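Local coordinates for putative sugar ABC transport system, substrate-binding protein (Bordetella parapertussis, PDB 5IX8) that probably binds a sugar or related solute in the periplasm and hands it to an ABC transporter for uptake, at residues Ile6-Leu16 / Leu260-Glu270; Ile100-Pro108 / Ile114-Asp122. One frame throughout, in Å; residues are numbered along the deposited sequence.

Contact 1 of 2, residues Ile6-Leu16 / Leu260-Glu270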
loop_
_atom_site.group_PDB
_atom_site.type_symbol
_atom_site.label_atom_id
_atom_site.label_comp_id
_atom_site.label_asym_id
_atom_site.label_seq_id
_atom_site.Cartn_x
_atom_site.Cartn_y
_atom_site.Cartn_z
ATOM N N ILE A 6 -16.589 -7.536 7.159
ATOM C CA ILE A 6 -16.677 -6.079 7.171
ATOM C C ILE A 6 -17.998 -5.617 6.597
ATOM O O ILE A 6 -18.595 -4.641 7.078
ATOM C CB ILE A 6 -15.492 -5.477 6.406
ATOM C CG1 ILE A 6 -14.229 -5.733 7.213
ATOM C CG2 ILE A 6 -15.728 -3.976 6.152
ATOM C CD1 ILE A 6 -12.948 -5.490 6.410
ATOM N N VAL A 7 -18.467 -6.304 5.555
ATOM C CA VAL A 7 -19.696 -5.941 4.878
ATOM C C VAL A 7 -20.231 -7.222 4.243
ATOM O O VAL A 7 -19.463 -8.126 3.914
ATOM C CB VAL A 7 -19.393 -4.826 3.854
ATOM C CG1 VAL A 7 -18.356 -5.327 2.826
ATOM C CG2 VAL A 7 -20.654 -4.365 3.196
ATOM N N GLU A 8 -21.566 -7.312 4.093
ATOM C CA GLU A 8 -22.137 -8.463 3.398
ATOM C C GLU A 8 -21.999 -8.263 1.880
ATOM O O GLU A 8 -22.155 -7.147 1.396
ATOM C CB GLU A 8 -23.616 -8.587 3.799
ATOM C CG GLU A 8 -24.596 -8.772 2.717
ATOM C CD GLU A 8 -26.051 -8.900 3.199
ATOM O OE1 GLU A 8 -26.455 -8.220 4.189
ATOM O OE2 GLU A 8 -26.795 -9.671 2.556
ATOM N N PRO A 9 -21.639 -9.286 1.106
ATOM C CA PRO A 9 -21.542 -9.082 -0.354
ATOM C C PRO A 9 -22.922 -8.948 -0.978
ATOM O O PRO A 9 -23.817 -9.750 -0.700
ATOM C CB PRO A 9 -20.834 -10.347 -0.855
ATOM C CG PRO A 9 -21.156 -11.372 0.142
ATOM C CD PRO A 9 -21.374 -10.680 1.495
ATOM N N ILE A 10 -23.086 -7.970 -1.868
ATOM C CA ILE A 10 -24.298 -7.890 -2.655
ATOM C C ILE A 10 -23.931 -7.803 -4.131
ATOM O O ILE A 10 -22.756 -7.808 -4.513
ATOM C CB ILE A 10 -25.201 -6.718 -2.237
ATOM C CG1 ILE A 10 -24.474 -5.386 -2.402
ATOM C CG2 ILE A 10 -25.786 -6.945 -0.791
ATOM C CD1 ILE A 10 -25.447 -4.209 -2.261
ATOM N N VAL A 11 -24.965 -7.730 -4.964
ATOM C CA VAL A 11 -24.827 -7.772 -6.414
ATOM C C VAL A 11 -25.460 -6.529 -7.010
ATOM O O VAL A 11 -26.561 -6.140 -6.604
ATOM C CB VAL A 11 -25.507 -9.032 -6.960
ATOM C CG1 VAL A 11 -25.392 -9.072 -8.469
ATOM C CG2 VAL A 11 -24.900 -10.258 -6.295
ATOM N N ALA A 12 -24.771 -5.915 -7.971
ATOM C CA ALA A 12 -25.296 -4.730 -8.640
ATOM C C ALA A 12 -26.515 -5.118 -9.454
ATOM O O ALA A 12 -26.527 -6.164 -10.122
ATOM C CB ALA A 12 -24.241 -4.101 -9.559
ATOM N N ARG A 13 -27.558 -4.303 -9.354
ATOM C CA ARG A 13 -28.699 -4.402 -10.237
ATOM C C ARG A 13 -28.637 -3.364 -11.346
ATOM O O ARG A 13 -28.980 -3.664 -12.483
ATOM C CB ARG A 13 -30.005 -4.292 -9.425
ATOM C CG ARG A 13 -30.220 -5.449 -8.414
ATOM C CD ARG A 13 -30.084 -6.831 -9.096
ATOM N NE ARG A 13 -30.620 -7.920 -8.271
ATOM C CZ ARG A 13 -30.011 -8.403 -7.182
ATOM N NH1 ARG A 13 -28.864 -7.859 -6.765
ATOM N NH2 ARG A 13 -30.547 -9.411 -6.498
ATOM N N GLN A 14 -28.189 -2.160 -11.049
ATOM C CA GLN A 14 -27.949 -1.119 -12.054
ATOM C C GLN A 14 -26.593 -1.358 -12.726
ATOM O O GLN A 14 -25.627 -1.721 -12.048
ATOM C CB GLN A 14 -27.955 0.282 -11.406
ATOM C CG GLN A 14 -29.232 0.679 -10.638
ATOM C CD GLN A 14 -29.122 2.025 -9.889
ATOM O OE1 GLN A 14 -28.228 2.841 -10.150
ATOM N NE2 GLN A 14 -30.041 2.251 -8.945
ATOM N N PRO A 15 -26.481 -1.172 -14.041
ATOM C CA PRO A 15 -25.168 -1.347 -14.688
ATOM C C PRO A 15 -24.121 -0.467 -14.025
ATOM O O PRO A 15 -24.361 0.709 -13.734
ATOM C CB PRO A 15 -25.412 -0.925 -16.140
ATOM C CG PRO A 15 -26.895 -1.156 -16.348
ATOM C CD PRO A 15 -27.569 -0.939 -15.006
ATOM N N LEU A 16 -22.957 -1.050 -13.771
ATOM C CA LEU A 16 -21.902 -0.367 -13.040
ATOM C C LEU A 16 -20.570 -0.716 -13.683
ATOM O O LEU A 16 -20.166 -1.884 -13.681
ATOM C CB LEU A 16 -21.928 -0.764 -11.561
ATOM C CG LEU A 16 -21.200 0.171 -10.572
ATOM C CD1 LEU A 16 -21.544 -0.217 -9.149
ATOM C CD2 LEU A 16 -19.643 0.226 -10.783
ATOM N N LEU A 260 -13.478 -4.737 -1.293
ATOM C CA LEU A 260 -14.255 -3.711 -0.622
ATOM C C LEU A 260 -14.575 -2.551 -1.549
ATOM O O LEU A 260 -15.667 -2.007 -1.487
ATOM C CB LEU A 260 -13.512 -3.217 0.614
ATOM C CG LEU A 260 -13.379 -4.240 1.725
ATOM C CD1 LEU A 260 -12.378 -3.760 2.784
ATOM C CD2 LEU A 260 -14.743 -4.560 2.369
ATOM N N ILE A 261 -13.649 -2.159 -2.416
ATOM C CA ILE A 261 -13.961 -1.084 -3.363
ATOM C C ILE A 261 -15.204 -1.416 -4.184
ATOM O O ILE A 261 -16.086 -0.571 -4.391
ATOM C CB ILE A 261 -12.726 -0.808 -4.245
ATOM C CG1 ILE A 261 -11.693 -0.013 -3.397
ATOM C CG2 ILE A 261 -13.122 -0.064 -5.509
ATOM C CD1 ILE A 261 -10.281 -0.038 -3.974
ATOM N N VAL A 262 -15.302 -2.652 -4.661
ATOM C CA VAL A 262 -16.477 -3.055 -5.437
ATOM C C VAL A 262 -17.739 -3.006 -4.578
ATOM O O VAL A 262 -18.794 -2.495 -5.006
ATOM C CB VAL A 262 -16.255 -4.454 -6.039
ATOM C CG1 VAL A 262 -17.540 -4.993 -6.677
ATOM C CG2 VAL A 262 -15.128 -4.385 -7.063
ATOM N N GLN A 263 -17.667 -3.561 -3.359
ATOM C CA GLN A 263 -18.870 -3.609 -2.527
ATOM C C GLN A 263 -19.320 -2.211 -2.100
ATOM O O GLN A 263 -20.532 -1.948 -1.985
ATOM C CB GLN A 263 -18.633 -4.501 -1.303
ATOM C CG GLN A 263 -18.524 -5.984 -1.707
ATOM C CD GLN A 263 -19.853 -6.509 -2.229
ATOM O OE1 GLN A 263 -20.904 -6.006 -1.855
ATOM N NE2 GLN A 263 -19.814 -7.504 -3.114
ATOM N N TYR A 264 -18.363 -1.308 -1.854
ATOM C CA TYR A 264 -18.708 0.068 -1.512
ATOM C C TYR A 264 -19.281 0.799 -2.718
ATOM O O TYR A 264 -20.253 1.573 -2.583
ATOM C CB TYR A 264 -17.471 0.829 -0.988
ATOM C CG TYR A 264 -17.113 0.619 0.476
ATOM C CD1 TYR A 264 -16.878 -0.666 0.995
ATOM C CD2 TYR A 264 -17.006 1.717 1.337
ATOM C CE1 TYR A 264 -16.570 -0.843 2.327
ATOM C CE2 TYR A 264 -16.682 1.560 2.690
ATOM C CZ TYR A 264 -16.471 0.285 3.178
ATOM O OH TYR A 264 -16.151 0.125 4.507
ATOM N N ALA A 265 -18.678 0.580 -3.902
ATOM C CA ALA A 265 -19.153 1.265 -5.111
ATOM C C ALA A 265 -20.599 0.883 -5.441
ATOM O O ALA A 265 -21.394 1.749 -5.854
ATOM C CB ALA A 265 -18.238 0.962 -6.306
ATOM N N ILE A 266 -20.962 -0.403 -5.290
ATOM C CA ILE A 266 -22.343 -0.797 -5.603
ATOM C C ILE A 266 -23.310 -0.049 -4.712
ATOM O O ILE A 266 -24.355 0.451 -5.170
ATOM C CB ILE A 266 -22.539 -2.314 -5.443
ATOM C CG1 ILE A 266 -21.714 -3.090 -6.465
ATOM C CG2 ILE A 266 -24.013 -2.686 -5.604
ATOM C CD1 ILE A 266 -21.574 -4.578 -6.124
ATOM N N ARG A 267 -22.978 0.040 -3.423
ATOM C CA ARG A 267 -23.845 0.732 -2.480
ATOM C C ARG A 267 -23.935 2.205 -2.811
ATOM O O ARG A 267 -25.030 2.785 -2.809
ATOM C CB ARG A 267 -23.323 0.499 -1.058
ATOM C CG ARG A 267 -23.631 -0.938 -0.626
ATOM C CD ARG A 267 -22.854 -1.266 0.632
ATOM N NE ARG A 267 -23.341 -2.523 1.201
ATOM C CZ ARG A 267 -22.933 -3.720 0.810
ATOM N NH1 ARG A 267 -21.972 -3.855 -0.119
ATOM N NH2 ARG A 267 -23.472 -4.769 1.386
ATOM N N GLU A 268 -22.795 2.845 -3.081
ATOM C CA GLU A 268 -22.826 4.271 -3.423
ATOM C C GLU A 268 -23.687 4.498 -4.658
ATOM O O GLU A 268 -24.548 5.387 -4.682
ATOM C CB GLU A 268 -21.404 4.777 -3.659
ATOM C CG GLU A 268 -21.188 6.261 -3.329
ATOM C CD GLU A 268 -21.653 7.211 -4.426
ATOM O OE1 GLU A 268 -21.723 6.803 -5.612
ATOM O OE2 GLU A 268 -21.941 8.393 -4.093
ATOM N N HIS A 269 -23.518 3.638 -5.656
ATOM C CA HIS A 269 -24.199 3.792 -6.936
ATOM C C HIS A 269 -25.705 3.644 -6.800
ATOM O O HIS A 269 -26.467 4.344 -7.490
ATOM C CB HIS A 269 -23.648 2.759 -7.910
ATOM C CG HIS A 269 -23.995 3.025 -9.336
ATOM N ND1 HIS A 269 -24.536 2.064 -10.155
ATOM C CD2 HIS A 269 -23.847 4.137 -10.102
ATOM C CE1 HIS A 269 -24.704 2.563 -11.370
ATOM N NE2 HIS A 269 -24.321 3.828 -11.358
ATOM N N GLU A 270 -26.160 2.730 -5.941
ATOM C CA GLU A 270 -27.587 2.443 -5.821
ATOM C C GLU A 270 -28.222 3.113 -4.616
ATOM O O GLU A 270 -29.384 2.825 -4.301
ATOM C CB GLU A 270 -27.800 0.922 -5.784
ATOM C CG GLU A 270 -27.238 0.265 -7.067
ATOM C CD GLU A 270 -27.643 -1.185 -7.283
ATOM O OE1 GLU A 270 -28.500 -1.689 -6.528
ATOM O OE2 GLU A 270 -27.108 -1.801 -8.253
HETATM O O HOH W 1 -20.991 -9.994 -4.192
HETATM O O HOH W 2 -25.076 -0.626 -9.613
#
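Arg267 NH2 reaches the carbonyl of Glu8 over 2.7 Å to O, with the acceptor somewhat tilted from the guanidinium plane. Its NH1 turns back to its own helix, donating to Gln263 O and, on an in-plane lone pair, to Gln263 OE1. That same OE1 accepts the N-H of Ile10 at 2.9 Å from Ile10 N, a nearly straight bond (169°), while Gln263 NE2 returns a longer one of 3.3 Å to Ile10 O. The bend of Gln263 at chi2 (-67°) brings its amide alongside Ile10, so that the amide grips both backbone polar atoms of one residue; NE2 also bonds Glu40. Farther along, Glu270 OE2 accepts two successive amides: Arg13 N, 2.8 Å from OE2, takes the syn lone pair, whereas Gln14 N comes from above the carboxylate plane. A water ties this oxygen to Gln14 O and lies at the edge of the His269 ring.

Packing fills the intervals. Val7 CG2 sits over the centre of one guanidinium face, 3.4 Å from Arg267 CZ, and Ile10 CD1 over the opposite face, so the group is sandwiched between two aliphatic side chains. The Gln14 amide stacks on the Glu270 carboxylate, their planes 11° apart, and Leu16 CG meets the His269 ring off-centre. Ile266 is lodged among Ile10, Ala12 and Leu16 CD1, the last 3.9 Å from Ile266 CG1. An irregular N-terminal segment thus straps the outer side of helix 254-270, which packs on the parallel sheet of one lobe in this periplasmic-binding-protein fold.

Contact 2 of 2, residues Ile100-Pro108 / Ile114-Asp122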
loop_
_atom_site.group_PDB
_atom_site.type_symbol
_atom_site.label_atom_id
_atom_site.label_comp_id
_atom_site.label_asym_id
_atom_site.label_seq_id
_atom_site.Cartn_x
_atom_site.Cartn_y
_atom_site.Cartn_z
ATOM N N ILE A 100 -18.642 11.191 -13.162
ATOM C CA ILE A 100 -17.778 10.068 -12.822
ATOM C C ILE A 100 -17.111 10.360 -11.494
ATOM O O ILE A 100 -16.326 11.307 -11.386
ATOM C CB ILE A 100 -16.722 9.818 -13.902
ATOM C CG1 ILE A 100 -17.420 9.500 -15.231
ATOM C CG2 ILE A 100 -15.791 8.666 -13.478
ATOM C CD1 ILE A 100 -16.467 9.318 -16.380
ATOM N N LYS A 101 -17.408 9.540 -10.494
ATOM C CA LYS A 101 -16.815 9.670 -9.170
ATOM C C LYS A 101 -15.508 8.886 -9.135
ATOM O O LYS A 101 -15.326 7.910 -9.874
ATOM C CB LYS A 101 -17.781 9.159 -8.090
ATOM C CG LYS A 101 -19.003 10.014 -8.022
ATOM C CD LYS A 101 -19.963 9.546 -6.941
ATOM C CE LYS A 101 -21.190 10.460 -6.906
ATOM N NZ LYS A 101 -21.881 10.314 -5.604
ATOM N N THR A 102 -14.580 9.340 -8.300
ATOM C CA THR A 102 -13.262 8.729 -8.210
ATOM C C THR A 102 -13.099 8.116 -6.828
ATOM O O THR A 102 -13.395 8.760 -5.814
ATOM C CB THR A 102 -12.143 9.749 -8.480
ATOM O OG1 THR A 102 -12.283 10.241 -9.815
ATOM C CG2 THR A 102 -10.794 9.056 -8.409
ATOM N N ILE A 103 -12.649 6.871 -6.802
ATOM C CA ILE A 103 -12.417 6.126 -5.572
ATOM C C ILE A 103 -10.916 6.006 -5.374
ATOM O O ILE A 103 -10.197 5.562 -6.279
ATOM C CB ILE A 103 -13.067 4.731 -5.638
ATOM C CG1 ILE A 103 -14.586 4.877 -5.853
ATOM C CG2 ILE A 103 -12.729 3.884 -4.378
ATOM C CD1 ILE A 103 -15.297 3.547 -6.277
ATOM N N SER A 104 -10.453 6.352 -4.180
ATOM C CA SER A 104 -9.040 6.209 -3.819
ATOM C C SER A 104 -8.773 4.784 -3.365
ATOM O O SER A 104 -9.507 4.261 -2.518
ATOM C CB SER A 104 -8.722 7.196 -2.684
ATOM O OG SER A 104 -7.488 6.918 -2.032
ATOM N N ALA A 105 -7.733 4.140 -3.928
ATOM C CA ALA A 105 -7.399 2.761 -3.578
ATOM C C ALA A 105 -5.997 2.661 -2.998
ATOM O O ALA A 105 -5.028 3.110 -3.625
ATOM C CB ALA A 105 -7.513 1.865 -4.810
ATOM N N GLY A 106 -5.886 2.050 -1.804
ATOM C CA GLY A 106 -4.608 1.618 -1.247
ATOM C C GLY A 106 -3.727 2.672 -0.603
ATOM O O GLY A 106 -3.129 2.417 0.443
ATOM N N ILE A 107 -3.599 3.834 -1.234
ATOM C CA ILE A 107 -2.712 4.894 -0.747
ATOM C C ILE A 107 -3.405 6.242 -0.889
ATOM O O ILE A 107 -4.284 6.425 -1.741
ATOM C CB ILE A 107 -1.383 4.906 -1.524
ATOM C CG1 ILE A 107 -1.666 4.690 -3.028
ATOM C CG2 ILE A 107 -0.456 3.802 -0.971
ATOM C CD1 ILE A 107 -0.552 5.193 -3.916
ATOM N N PRO A 108 -3.025 7.218 -0.044
ATOM C CA PRO A 108 -3.700 8.525 -0.068
ATOM C C PRO A 108 -3.437 9.300 -1.360
ATOM O O PRO A 108 -2.361 9.210 -1.961
ATOM C CB PRO A 108 -3.065 9.281 1.104
ATOM C CG PRO A 108 -2.371 8.292 1.921
ATOM C CD PRO A 108 -2.015 7.130 1.026
ATOM N N ILE A 114 -12.258 13.432 -4.159
ATOM C CA ILE A 114 -12.442 11.984 -4.128
ATOM C C ILE A 114 -13.744 11.655 -3.424
ATOM O O ILE A 114 -14.095 12.276 -2.408
ATOM C CB ILE A 114 -11.237 11.349 -3.407
ATOM C CG1 ILE A 114 -9.943 11.548 -4.209
ATOM C CG2 ILE A 114 -11.482 9.870 -3.040
ATOM C CD1 ILE A 114 -9.833 10.671 -5.495
ATOM N N ALA A 115 -14.492 10.691 -3.978
ATOM C CA ALA A 115 -15.776 10.314 -3.376
ATOM C C ALA A 115 -15.571 9.561 -2.067
ATOM O O ALA A 115 -16.145 9.930 -1.028
ATOM C CB ALA A 115 -16.604 9.484 -4.362
ATOM N N PHE A 116 -14.731 8.516 -2.095
ATOM C CA PHE A 116 -14.322 7.810 -0.884
ATOM C C PHE A 116 -13.088 6.996 -1.226
ATOM O O PHE A 116 -12.701 6.870 -2.390
ATOM C CB PHE A 116 -15.429 6.894 -0.306
ATOM C CG PHE A 116 -15.814 5.754 -1.216
ATOM C CD1 PHE A 116 -16.797 5.925 -2.186
ATOM C CD2 PHE A 116 -15.157 4.533 -1.141
ATOM C CE1 PHE A 116 -17.140 4.865 -3.047
ATOM C CE2 PHE A 116 -15.521 3.475 -1.960
ATOM C CZ PHE A 116 -16.492 3.641 -2.929
ATOM N N GLY A 117 -12.470 6.443 -0.188
ATOM C CA GLY A 117 -11.297 5.620 -0.363
ATOM C C GLY A 117 -11.375 4.341 0.450
ATOM O O GLY A 117 -12.149 4.219 1.401
ATOM N N VAL A 118 -10.560 3.371 0.042
ATOM C CA VAL A 118 -10.357 2.148 0.809
ATOM C C VAL A 118 -8.861 1.961 0.860
ATOM O O VAL A 118 -8.229 1.785 -0.190
ATOM C CB VAL A 118 -11.025 0.915 0.168
ATOM C CG1 VAL A 118 -10.681 -0.317 0.977
ATOM C CG2 VAL A 118 -12.559 1.079 0.069
ATOM N N LEU A 119 -8.287 2.027 2.060
ATOM C CA LEU A 119 -6.823 1.931 2.145
ATOM C C LEU A 119 -6.457 1.421 3.531
ATOM O O LEU A 119 -7.142 0.539 4.049
ATOM C CB LEU A 119 -6.169 3.277 1.782
ATOM C CG LEU A 119 -6.544 4.571 2.534
ATOM C CD1 LEU A 119 -5.376 5.557 2.400
ATOM C CD2 LEU A 119 -7.803 5.236 1.999
ATOM N N GLN A 120 -5.314 1.858 4.057
ATOM C CA GLN A 120 -4.922 1.582 5.434
ATOM C C GLN A 120 -4.287 2.832 6.007
ATOM O O GLN A 120 -3.973 3.779 5.280
ATOM C CB GLN A 120 -3.934 0.414 5.555
ATOM C CG GLN A 120 -4.542 -0.963 5.409
ATOM C CD GLN A 120 -3.525 -2.071 5.658
ATOM O OE1 GLN A 120 -2.432 -2.038 5.130
ATOM N NE2 GLN A 120 -3.882 -3.032 6.479
ATOM N N ASP A 121 -4.075 2.815 7.324
ATOM C CA ASP A 121 -3.515 3.956 8.044
ATOM C C ASP A 121 -1.993 3.864 7.963
ATOM O O ASP A 121 -1.372 3.080 8.680
ATOM C CB ASP A 121 -3.998 3.921 9.493
ATOM C CG ASP A 121 -3.589 5.124 10.288
ATOM O OD1 ASP A 121 -2.552 5.748 9.973
ATOM O OD2 ASP A 121 -4.322 5.451 11.254
ATOM N N ASP A 122 -1.378 4.681 7.105
ATOM C CA ASP A 122 0.063 4.582 6.888
ATOM C C ASP A 122 0.870 4.948 8.136
ATOM O O ASP A 122 1.883 4.297 8.426
ATOM C CB ASP A 122 0.466 5.434 5.688
ATOM C CG ASP A 122 0.014 4.796 4.374
ATOM O OD1 ASP A 122 0.554 3.728 3.970
ATOM O OD2 ASP A 122 -0.940 5.325 3.773
HETATM O O HOH W 3 -1.567 2.520 2.573
#
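Ser104 and Gly117 pair in a parallel bridge between strands 101-105 and 116-119, neighbours in the Rossmann-like parallel sheet of a periplasmic-binding-protein lobe. The strand axes approach to 4.6 Å at 19°. Ser104 N donates to Phe116 O and Ser104 O accepts from Val118 N, each N-to-O distance being 2.9 Å; Gly106 N to Val118 O follows, almost straight (173°). The CA atoms of Ser104 and Gly117 are 4.2 Å apart, Gly117 CA lying against Ser104 O.

Packing is dense on the Ile103-Phe116 face. Phe116 CG stands between the backbone N and the carbonyl carbon (chi1 64°), which lays the phenyl beside Ile103, its face under Ile103 CG1 and its CZ 3.6 Å from Ile103 CD1. Helix 254-270 covers this face through Ala265 and Ile261. Toward the other face, Thr102 CG2 presses on Ile114 CD1 at 3.5 Å, unusually tight for carbons.

The N-terminal end of the pair is looser: exposed Lys101 meets Ala115 mainly CB to CB, 3.9 Å apart. At the C-terminal ends, Leu119 CD1 touches Pro108, and Asp122, salt-bridged to Arg158, is linked back by a water donating to its OD1 and, at 2.6 Å, to Gly106 O.

How the contacts relate
Both contacts involve successive layers of one lobe. Contact 2 is buried, about 11 Å from the chain centre to its own centre, and joins neighbouring strands through regular backbone bonds; contact 1, about 22 Å out and partly exposed, fastens an irregular segment to a helix, and side chains supply one partner of every hydrogen bond between its segments. Helix 254-270 connects them: its outer side carries the segment 6-16, while Ile261 packs on Ala105 and Val118, and Tyr264 CB lies 3.4 Å from Phe116 CE2. Contact 1 mixes side-chain polar bonds with aliphatic packing, while the helix-sheet layer is mostly apolar, with the Glu268-Lys101 salt bridge as a charged exception.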